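Local atomic coordinates of hypothetical protein PA2218 (Pseudomonas aeruginosa, PDB entry 2HDW), a protein that is of unknown function but adopts the alpha/beta hydrolase fold and probably acts as a hydrolase. Residues F161-P166 with E171-I176; A64-R69 with M120-F125; G124-A129 with P166-E171. All blocks are in the same frame, centred on the assembly; numbering follows the deposited sequence.

In the fold
From the N terminus, contact 2 comes first: it brings the start of strand 66-74 to the C-terminal end of helix 112-122, closing a loop that contains strands 80-88 and 96-102. Contact 3 begins where contact 2 ends, sharing Gly124 and Phe125, and joins the start of strand 126-130 to the short strand 168-169 across helix 148-164. Contact 1 opens within that loop, at the end of the same helix, and closes beyond it on strand 173-178; contacts 1 and 3 therefore cross and share Pro166 and Glu171. Their centres lie about 5 Å apart, and all three contacts reach the one mixed sheet.

Contact 1: F161-P166 with E171-I176; sequences FISLLP and ERIGVI
The apolar part of this contact is one pair of isoleucines, Ile162 from the last turn of helix 148-164 and Ile173 from the start of strand 173-178. The branch methyl CG2 of Ile162 meets the terminal methyl CD1 of Ile173 at 4.1 Å. The two side chains slide past each other in opposite directions, the branch methyl of one against the terminal methyl of the other. Both torsions of Ile173 are folded (chi1 -53°, chi2 -61°), which carries CD1 across to the helix, whereas the longer arm of Ile162 stands roughly opposite the backbone N (chi1 -157°) and runs past the contact, leaving the CG2 branch to do the touching. Ala98 of strand 96-102 lies against both residues, so the pair is buried over the sheet.

A polar residue adds a looser van der Waals approach: Ser163 OG lies 4.2 Å from Ile173 CG1. The hydroxyl is hydrogen-bonded to Val159 O one turn back in its own helix, which satisfies it in this buried setting.

Backbone bonds hold each side separately. Leu164 N bonds to Phe161 O at 3.1 Å as the helix runs out, while Ile173 and Gly174 are held in the sheet by bonds to Lys196 and to strand 96-102.

Helix and strand form the second half of a beta-alpha-beta crossover, in which the chain passes from strand 126-130 over strand 96-102 to strand 173-178. Such crossovers build the central sheet of the alpha/beta hydrolase fold, where the strand at this position generally leads into the nucleophile elbow.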
loop_
_atom_site.group_PDB
_atom_site.type_symbol
_atom_site.label_atom_id
_atom_site.label_comp_id
_atom_site.label_asym_id
_atom_site.label_seq_id
_atom_site.Cartn_x
_atom_site.Cartn_y
_atom_site.Cartn_z
ATOM N N PHE A 161 -14.083 -8.645 -1.192
ATOM C CA PHE A 161 -13.880 -9.784 -2.076
ATOM C C PHE A 161 -13.312 -11.015 -1.396
ATOM O O PHE A 161 -13.879 -12.102 -1.491
ATOM C CB PHE A 161 -12.968 -9.405 -3.243
ATOM C CG PHE A 161 -12.734 -10.533 -4.206
ATOM C CD1 PHE A 161 -13.678 -10.840 -5.177
ATOM C CD2 PHE A 161 -11.591 -11.319 -4.108
ATOM C CE1 PHE A 161 -13.490 -11.919 -6.039
ATOM C CE2 PHE A 161 -11.393 -12.401 -4.963
ATOM C CZ PHE A 161 -12.346 -12.699 -5.930
ATOM N N ILE A 162 -12.188 -10.845 -0.714
ATOM C CA ILE A 162 -11.539 -11.959 -0.041
ATOM C C ILE A 162 -12.504 -12.645 0.932
ATOM O O ILE A 162 -12.449 -13.859 1.113
ATOM C CB ILE A 162 -10.249 -11.473 0.685
ATOM C CG1 ILE A 162 -9.285 -12.644 0.887
ATOM C CG2 ILE A 162 -10.595 -10.838 2.028
ATOM C CD1 ILE A 162 -7.847 -12.208 1.089
ATOM N N SER A 163 -13.407 -11.862 1.517
ATOM C CA SER A 163 -14.400 -12.351 2.480
ATOM C C SER A 163 -15.402 -13.358 1.948
ATOM O O SER A 163 -15.831 -14.251 2.679
ATOM C CB SER A 163 -15.202 -11.182 3.067
ATOM O OG SER A 163 -14.398 -10.367 3.888
ATOM N N LEU A 164 -15.795 -13.205 0.690
ATOM C CA LEU A 164 -16.782 -14.096 0.100
ATOM C C LEU A 164 -16.217 -15.378 -0.504
ATOM O O LEU A 164 -16.976 -16.232 -0.964
ATOM C CB LEU A 164 -17.593 -13.340 -0.958
ATOM C CG LEU A 164 -18.251 -12.039 -0.479
ATOM C CD1 LEU A 164 -19.227 -11.552 -1.542
ATOM C CD2 LEU A 164 -18.979 -12.263 0.848
ATOM N N LEU A 165 -14.894 -15.514 -0.504
ATOM C CA LEU A 165 -14.259 -16.706 -1.052
ATOM C C LEU A 165 -14.651 -17.956 -0.271
ATOM O O LEU A 165 -14.672 -17.955 0.961
ATOM C CB LEU A 165 -12.735 -16.563 -1.040
ATOM C CG LEU A 165 -12.138 -15.550 -2.018
ATOM C CD1 LEU A 165 -10.638 -15.517 -1.842
ATOM C CD2 LEU A 165 -12.496 -15.930 -3.449
ATOM N N PRO A 166 -14.972 -19.043 -0.980
ATOM C CA PRO A 166 -15.355 -20.275 -0.288
ATOM C C PRO A 166 -14.245 -20.849 0.592
ATOM O O PRO A 166 -14.517 -21.566 1.552
ATOM C CB PRO A 166 -15.745 -21.211 -1.436
ATOM C CG PRO A 166 -14.961 -20.691 -2.602
ATOM C CD PRO A 166 -15.093 -19.195 -2.439
ATOM N N GLU A 171 -14.569 -14.127 9.165
ATOM C CA GLU A 171 -14.341 -13.617 10.515
ATOM C C GLU A 171 -12.858 -13.642 10.906
ATOM O O GLU A 171 -12.493 -13.215 12.008
ATOM C CB GLU A 171 -15.151 -14.429 11.536
ATOM C CG GLU A 171 -16.648 -14.111 11.575
ATOM C CD GLU A 171 -16.928 -12.667 11.968
ATOM O OE1 GLU A 171 -16.181 -12.128 12.812
ATOM O OE2 GLU A 171 -17.900 -12.074 11.449
ATOM N N ARG A 172 -12.006 -14.128 10.005
ATOM C CA ARG A 172 -10.569 -14.218 10.281
ATOM C C ARG A 172 -9.763 -13.444 9.238
ATOM O O ARG A 172 -8.901 -14.006 8.565
ATOM C CB ARG A 172 -10.142 -15.693 10.286
ATOM C CG ARG A 172 -10.998 -16.594 11.182
ATOM C CD ARG A 172 -10.556 -18.056 11.104
ATOM N NE ARG A 172 -9.195 -18.240 11.607
ATOM C CZ ARG A 172 -8.467 -19.344 11.447
ATOM N NH1 ARG A 172 -8.961 -20.388 10.792
ATOM N NH2 ARG A 172 -7.234 -19.399 11.932
ATOM N N ILE A 173 -10.043 -12.149 9.115
ATOM C CA ILE A 173 -9.365 -11.302 8.130
ATOM C C ILE A 173 -8.464 -10.245 8.759
ATOM O O ILE A 173 -8.845 -9.569 9.717
ATOM C CB ILE A 173 -10.385 -10.552 7.228
ATOM C CG1 ILE A 173 -11.367 -11.541 6.594
ATOM C CG2 ILE A 173 -9.646 -9.755 6.145
ATOM C CD1 ILE A 173 -10.724 -12.567 5.719
ATOM N N GLY A 174 -7.267 -10.112 8.198
ATOM C CA GLY A 174 -6.320 -9.119 8.658
ATOM C C GLY A 174 -5.809 -8.371 7.442
ATOM O O GLY A 174 -6.119 -8.741 6.303
ATOM N N VAL A 175 -5.048 -7.305 7.664
ATOM C CA VAL A 175 -4.489 -6.551 6.552
ATOM C C VAL A 175 -3.060 -6.120 6.825
ATOM O O VAL A 175 -2.660 -5.953 7.979
ATOM C CB VAL A 175 -5.301 -5.275 6.230
ATOM C CG1 VAL A 175 -6.688 -5.639 5.724
ATOM C CG2 VAL A 175 -5.381 -4.385 7.454
ATOM N N ILE A 176 -2.284 -5.964 5.755
ATOM C CA ILE A 176 -0.910 -5.491 5.878
ATOM C C ILE A 176 -0.764 -4.265 4.973
ATOM O O ILE A 176 -1.068 -4.328 3.778
ATOM C CB ILE A 176 0.129 -6.555 5.437
ATOM C CG1 ILE A 176 0.091 -7.766 6.373
ATOM C CG2 ILE A 176 1.536 -5.944 5.475
ATOM C CD1 ILE A 176 0.947 -8.935 5.894
#

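Contact 2: A64-R69 with M120-F125; sequences AKVEHR and MAERGF
Val66, at the start of strand 66-74, sets its fork of methyls against Ala121 on the last turn of helix 112-122. Val66 CG2 lies 3.9 Å and Val66 CG1 4.0 Å from Ala121 CB, so the alanine methyl sits almost evenly before the two branches. With CG1 opposite the backbone N (chi1 -178°), CG2 swings round beside that N and also reaches Glu122, whose CG it meets at 3.8 Å. The two side chains cross at about a right angle, and the valine packs on the aliphatic part of the glutamate.

Beyond CG the glutamate chain is extended and brings OE2 to a hydrogen bond with Ser63 OG, just ahead of the strand; the same hydroxyl is also bonded to Lys65 N. Lys65 turns its CB towards the helix but leads its amine away, leaving NZ 6.3 Å from Glu122 OE2, too far for a salt bridge.

The helix ends here in a Schellman motif with Gly124 at C-prime, in which Phe125 N bonds to Met120 O at 3.2 Å. Tyr86 of strand 80-88 touches both Val66 and Ala121, while Met120 and Phe125 pack between strand 96-102 and helix 356-366.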
loop_
_atom_site.group_PDB
_atom_site.type_symbol
_atom_site.label_atom_id
_atom_site.label_comp_id
_atom_site.label_asym_id
_atom_site.label_seq_id
_atom_site.Cartn_x
_atom_site.Cartn_y
_atom_site.Cartn_z
ATOM N N ALA A 64 5.883 -22.745 -5.931
ATOM C CA ALA A 64 5.256 -24.028 -6.225
ATOM C C ALA A 64 4.333 -24.470 -5.096
ATOM O O ALA A 64 3.543 -25.392 -5.263
ATOM C CB ALA A 64 6.329 -25.088 -6.466
ATOM N N LYS A 65 4.432 -23.811 -3.947
ATOM C CA LYS A 65 3.606 -24.161 -2.802
ATOM C C LYS A 65 2.276 -23.410 -2.756
ATOM O O LYS A 65 1.496 -23.573 -1.823
ATOM C CB LYS A 65 4.376 -23.905 -1.505
ATOM C CG LYS A 65 5.606 -24.780 -1.335
ATOM C CD LYS A 65 6.162 -24.677 0.074
ATOM C CE LYS A 65 7.296 -25.674 0.297
ATOM N NZ LYS A 65 7.779 -25.654 1.706
ATOM N N VAL A 66 2.006 -22.595 -3.767
ATOM C CA VAL A 66 0.770 -21.830 -3.772
ATOM C C VAL A 66 0.008 -21.931 -5.085
ATOM O O VAL A 66 0.584 -22.234 -6.127
ATOM C CB VAL A 66 1.058 -20.337 -3.481
ATOM C CG1 VAL A 66 -0.233 -19.555 -3.428
ATOM C CG2 VAL A 66 1.811 -20.205 -2.164
ATOM N N GLU A 67 -1.298 -21.694 -5.010
ATOM C CA GLU A 67 -2.168 -21.705 -6.176
ATOM C C GLU A 67 -2.466 -20.240 -6.443
ATOM O O GLU A 67 -2.919 -19.523 -5.550
ATOM C CB GLU A 67 -3.471 -22.441 -5.880
ATOM C CG GLU A 67 -3.319 -23.928 -5.635
ATOM C CD GLU A 67 -4.642 -24.596 -5.290
ATOM O OE1 GLU A 67 -4.653 -25.832 -5.116
ATOM O OE2 GLU A 67 -5.669 -23.884 -5.192
ATOM N N HIS A 68 -2.220 -19.796 -7.668
ATOM C CA HIS A 68 -2.441 -18.403 -8.015
ATOM C C HIS A 68 -3.359 -18.157 -9.203
ATOM O O HIS A 68 -3.385 -18.935 -10.159
ATOM C CB HIS A 68 -1.099 -17.718 -8.286
ATOM C CG HIS A 68 -1.231 -16.418 -9.013
ATOM N ND1 HIS A 68 -1.457 -16.346 -10.371
ATOM C CD2 HIS A 68 -1.250 -15.141 -8.560
ATOM C CE1 HIS A 68 -1.610 -15.082 -10.724
ATOM N NE2 HIS A 68 -1.490 -14.330 -9.643
ATOM N N ARG A 69 -4.103 -17.056 -9.123
ATOM C CA ARG A 69 -5.007 -16.631 -10.188
ATOM C C ARG A 69 -5.362 -15.158 -9.966
ATOM O O ARG A 69 -5.304 -14.658 -8.835
ATOM C CB ARG A 69 -6.271 -17.505 -10.225
ATOM C CG ARG A 69 -7.281 -17.281 -9.105
ATOM C CD ARG A 69 -8.568 -18.039 -9.430
ATOM N NE ARG A 69 -9.747 -17.509 -8.746
ATOM C CZ ARG A 69 -10.116 -17.837 -7.512
ATOM N NH1 ARG A 69 -9.397 -18.708 -6.811
ATOM N NH2 ARG A 69 -11.207 -17.296 -6.981
ATOM N N MET A 120 3.173 -14.929 2.520
ATOM C CA MET A 120 2.245 -15.219 3.603
ATOM C C MET A 120 1.319 -16.376 3.228
ATOM O O MET A 120 0.832 -17.100 4.097
ATOM C CB MET A 120 1.458 -13.962 3.972
ATOM C CG MET A 120 2.326 -12.902 4.664
ATOM S SD MET A 120 3.074 -13.476 6.227
ATOM C CE MET A 120 1.669 -13.655 7.164
ATOM N N ALA A 121 1.093 -16.562 1.930
ATOM C CA ALA A 121 0.262 -17.672 1.466
ATOM C C ALA A 121 1.029 -18.972 1.731
ATOM O O ALA A 121 0.433 -20.019 1.970
ATOM C CB ALA A 121 -0.030 -17.527 -0.012
ATOM N N GLU A 122 2.356 -18.906 1.680
ATOM C CA GLU A 122 3.166 -20.087 1.961
ATOM C C GLU A 122 3.107 -20.344 3.462
ATOM O O GLU A 122 3.402 -21.447 3.927
ATOM C CB GLU A 122 4.627 -19.872 1.555
ATOM C CG GLU A 122 4.860 -19.613 0.077
ATOM C CD GLU A 122 6.339 -19.585 -0.270
ATOM O OE1 GLU A 122 7.106 -18.913 0.450
ATOM O OE2 GLU A 122 6.735 -20.233 -1.263
ATOM N N ARG A 123 2.729 -19.314 4.217
ATOM C CA ARG A 123 2.636 -19.417 5.670
ATOM C C ARG A 123 1.251 -19.889 6.121
ATOM O O ARG A 123 0.939 -19.850 7.309
ATOM C CB ARG A 123 2.954 -18.068 6.327
ATOM C CG ARG A 123 4.296 -17.468 5.932
ATOM C CD ARG A 123 5.451 -18.375 6.315
ATOM N NE ARG A 123 6.733 -17.891 5.801
ATOM C CZ ARG A 123 7.684 -17.332 6.543
ATOM N NH1 ARG A 123 7.512 -17.175 7.851
ATOM N NH2 ARG A 123 8.818 -16.943 5.978
ATOM N N GLY A 124 0.417 -20.314 5.174
ATOM C CA GLY A 124 -0.906 -20.812 5.527
ATOM C C GLY A 124 -2.091 -19.867 5.428
ATOM O O GLY A 124 -3.200 -20.226 5.827
ATOM N N PHE A 125 -1.886 -18.663 4.901
ATOM C CA PHE A 125 -2.989 -17.709 4.779
ATOM C C PHE A 125 -3.459 -17.575 3.330
ATOM O O PHE A 125 -2.703 -17.822 2.395
ATOM C CB PHE A 125 -2.551 -16.323 5.285
ATOM C CG PHE A 125 -2.110 -16.304 6.730
ATOM C CD1 PHE A 125 -3.023 -16.046 7.749
ATOM C CD2 PHE A 125 -0.785 -16.565 7.073
ATOM C CE1 PHE A 125 -2.622 -16.046 9.091
ATOM C CE2 PHE A 125 -0.374 -16.570 8.418
ATOM C CZ PHE A 125 -1.295 -16.310 9.423
#

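Contact 3: G124-A129 with P166-E171; sequences GFVTLA and PEVNRE
Glu171 N donates to Asn169 OD1 at 2.8 Å, which closes an Asx turn within 166-171. The donor lies in the plane of the side-chain carbonyl, and the N-H...O angle of 148° makes the bond moderately bent. The turn stands where the chain swings a corner after strand 168-169, before it enters strand 173-178.

Across the contact the grip is apolar and consists chiefly of Val126 and Val168, whose side chains cross at about a right angle. A single methyl of Val168, CG1, presses on the whole branch point of Val126: it lies 3.6 Å from CG1, 3.7 Å from CB and 3.8 Å from CG2 of that residue. A chi1 of -47° directs this methyl at Val126.

The contact closes the strand-helix part of a beta-alpha-beta crossover: strand 126-130 leads into helix 148-164, and the chain that leaves the helix packs back on the strand's first residue. Val126 CG2 also approaches the backbone of Glu167, lying 4.3 Å from its O.

Ala98 of the neighbouring strand 96-102 touches Val168, and Leu85 of strand 80-88 touches Val126. Val168 O is hydrogen-bonded to Arg95 NH1.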
loop_
_atom_site.group_PDB
_atom_site.type_symbol
_atom_site.label_atom_id
_atom_site.label_comp_id
_atom_site.label_asym_id
_atom_site.label_seq_id
_atom_site.Cartn_x
_atom_site.Cartn_y
_atom_site.Cartn_z
ATOM N N GLY A 124 0.417 -20.314 5.174
ATOM C CA GLY A 124 -0.906 -20.812 5.527
ATOM C C GLY A 124 -2.091 -19.867 5.428
ATOM O O GLY A 124 -3.200 -20.226 5.827
ATOM N N PHE A 125 -1.886 -18.663 4.901
ATOM C CA PHE A 125 -2.989 -17.709 4.779
ATOM C C PHE A 125 -3.459 -17.575 3.330
ATOM O O PHE A 125 -2.703 -17.822 2.395
ATOM C CB PHE A 125 -2.551 -16.323 5.285
ATOM C CG PHE A 125 -2.110 -16.304 6.730
ATOM C CD1 PHE A 125 -3.023 -16.046 7.749
ATOM C CD2 PHE A 125 -0.785 -16.565 7.073
ATOM C CE1 PHE A 125 -2.622 -16.046 9.091
ATOM C CE2 PHE A 125 -0.374 -16.570 8.418
ATOM C CZ PHE A 125 -1.295 -16.310 9.423
ATOM N N VAL A 126 -4.722 -17.210 3.150
ATOM C CA VAL A 126 -5.249 -16.960 1.815
ATOM C C VAL A 126 -4.905 -15.480 1.679
ATOM O O VAL A 126 -5.223 -14.703 2.573
ATOM C CB VAL A 126 -6.777 -17.126 1.756
ATOM C CG1 VAL A 126 -7.308 -16.517 0.471
ATOM C CG2 VAL A 126 -7.147 -18.600 1.838
ATOM N N THR A 127 -4.257 -15.083 0.588
ATOM C CA THR A 127 -3.866 -13.683 0.446
ATOM C C THR A 127 -4.250 -13.017 -0.863
ATOM O O THR A 127 -4.522 -13.677 -1.868
ATOM C CB THR A 127 -2.353 -13.516 0.641
ATOM O OG1 THR A 127 -1.662 -14.214 -0.400
ATOM C CG2 THR A 127 -1.928 -14.079 1.993
ATOM N N LEU A 128 -4.238 -11.690 -0.839
ATOM C CA LEU A 128 -4.610 -10.902 -1.998
ATOM C C LEU A 128 -3.793 -9.607 -2.079
ATOM O O LEU A 128 -3.721 -8.849 -1.110
ATOM C CB LEU A 128 -6.104 -10.582 -1.897
ATOM C CG LEU A 128 -6.861 -9.877 -3.021
ATOM C CD1 LEU A 128 -6.854 -10.741 -4.279
ATOM C CD2 LEU A 128 -8.293 -9.621 -2.565
ATOM N N ALA A 129 -3.165 -9.375 -3.229
ATOM C CA ALA A 129 -2.389 -8.160 -3.477
ATOM C C ALA A 129 -3.167 -7.466 -4.595
ATOM O O ALA A 129 -3.418 -8.061 -5.644
ATOM C CB ALA A 129 -0.967 -8.510 -3.940
ATOM N N PRO A 166 -14.972 -19.043 -0.980
ATOM C CA PRO A 166 -15.355 -20.275 -0.288
ATOM C C PRO A 166 -14.245 -20.849 0.592
ATOM O O PRO A 166 -14.517 -21.566 1.552
ATOM C CB PRO A 166 -15.745 -21.211 -1.436
ATOM C CG PRO A 166 -14.961 -20.691 -2.602
ATOM C CD PRO A 166 -15.093 -19.195 -2.439
ATOM N N GLU A 167 -12.997 -20.514 0.279
ATOM C CA GLU A 167 -11.863 -21.022 1.045
ATOM C C GLU A 167 -11.536 -20.201 2.288
ATOM O O GLU A 167 -10.702 -20.606 3.098
ATOM C CB GLU A 167 -10.608 -21.089 0.165
ATOM C CG GLU A 167 -10.722 -21.986 -1.057
ATOM C CD GLU A 167 -11.420 -21.316 -2.229
ATOM O OE1 GLU A 167 -11.844 -20.146 -2.099
ATOM O OE2 GLU A 167 -11.542 -21.963 -3.291
ATOM N N VAL A 168 -12.198 -19.062 2.459
ATOM C CA VAL A 168 -11.900 -18.211 3.598
ATOM C C VAL A 168 -12.999 -18.064 4.636
ATOM O O VAL A 168 -14.187 -18.215 4.344
ATOM C CB VAL A 168 -11.511 -16.776 3.146
ATOM C CG1 VAL A 168 -10.500 -16.831 2.010
ATOM C CG2 VAL A 168 -12.747 -16.017 2.728
ATOM N N ASN A 169 -12.568 -17.767 5.856
ATOM C CA ASN A 169 -13.469 -17.535 6.974
ATOM C C ASN A 169 -13.526 -16.015 7.124
ATOM O O ASN A 169 -12.590 -15.408 7.638
ATOM C CB ASN A 169 -12.907 -18.158 8.255
ATOM C CG ASN A 169 -13.838 -17.986 9.441
ATOM O OD1 ASN A 169 -14.462 -16.939 9.602
ATOM N ND2 ASN A 169 -13.927 -19.010 10.286
ATOM N N ARG A 170 -14.617 -15.404 6.671
ATOM C CA ARG A 170 -14.767 -13.949 6.732
ATOM C C ARG A 170 -14.527 -13.319 8.110
ATOM O O ARG A 170 -14.315 -12.109 8.211
ATOM C CB ARG A 170 -16.153 -13.540 6.224
ATOM C CG ARG A 170 -17.310 -13.892 7.158
ATOM C CD ARG A 170 -18.630 -13.634 6.456
ATOM N NE ARG A 170 -18.678 -14.375 5.199
ATOM C CZ ARG A 170 -19.587 -14.193 4.246
ATOM N NH1 ARG A 170 -20.546 -13.285 4.396
ATOM N NH2 ARG A 170 -19.525 -14.915 3.134
ATOM N N GLU A 171 -14.569 -14.127 9.165
ATOM C CA GLU A 171 -14.341 -13.617 10.515
ATOM C C GLU A 171 -12.858 -13.642 10.906
ATOM O O GLU A 171 -12.493 -13.215 12.008
ATOM C CB GLU A 171 -15.151 -14.429 11.536
ATOM C CG GLU A 171 -16.648 -14.111 11.575
ATOM C CD GLU A 171 -16.928 -12.667 11.968
ATOM O OE1 GLU A 171 -16.181 -12.128 12.812
ATOM O OE2 GLU A 171 -17.900 -12.074 11.449
#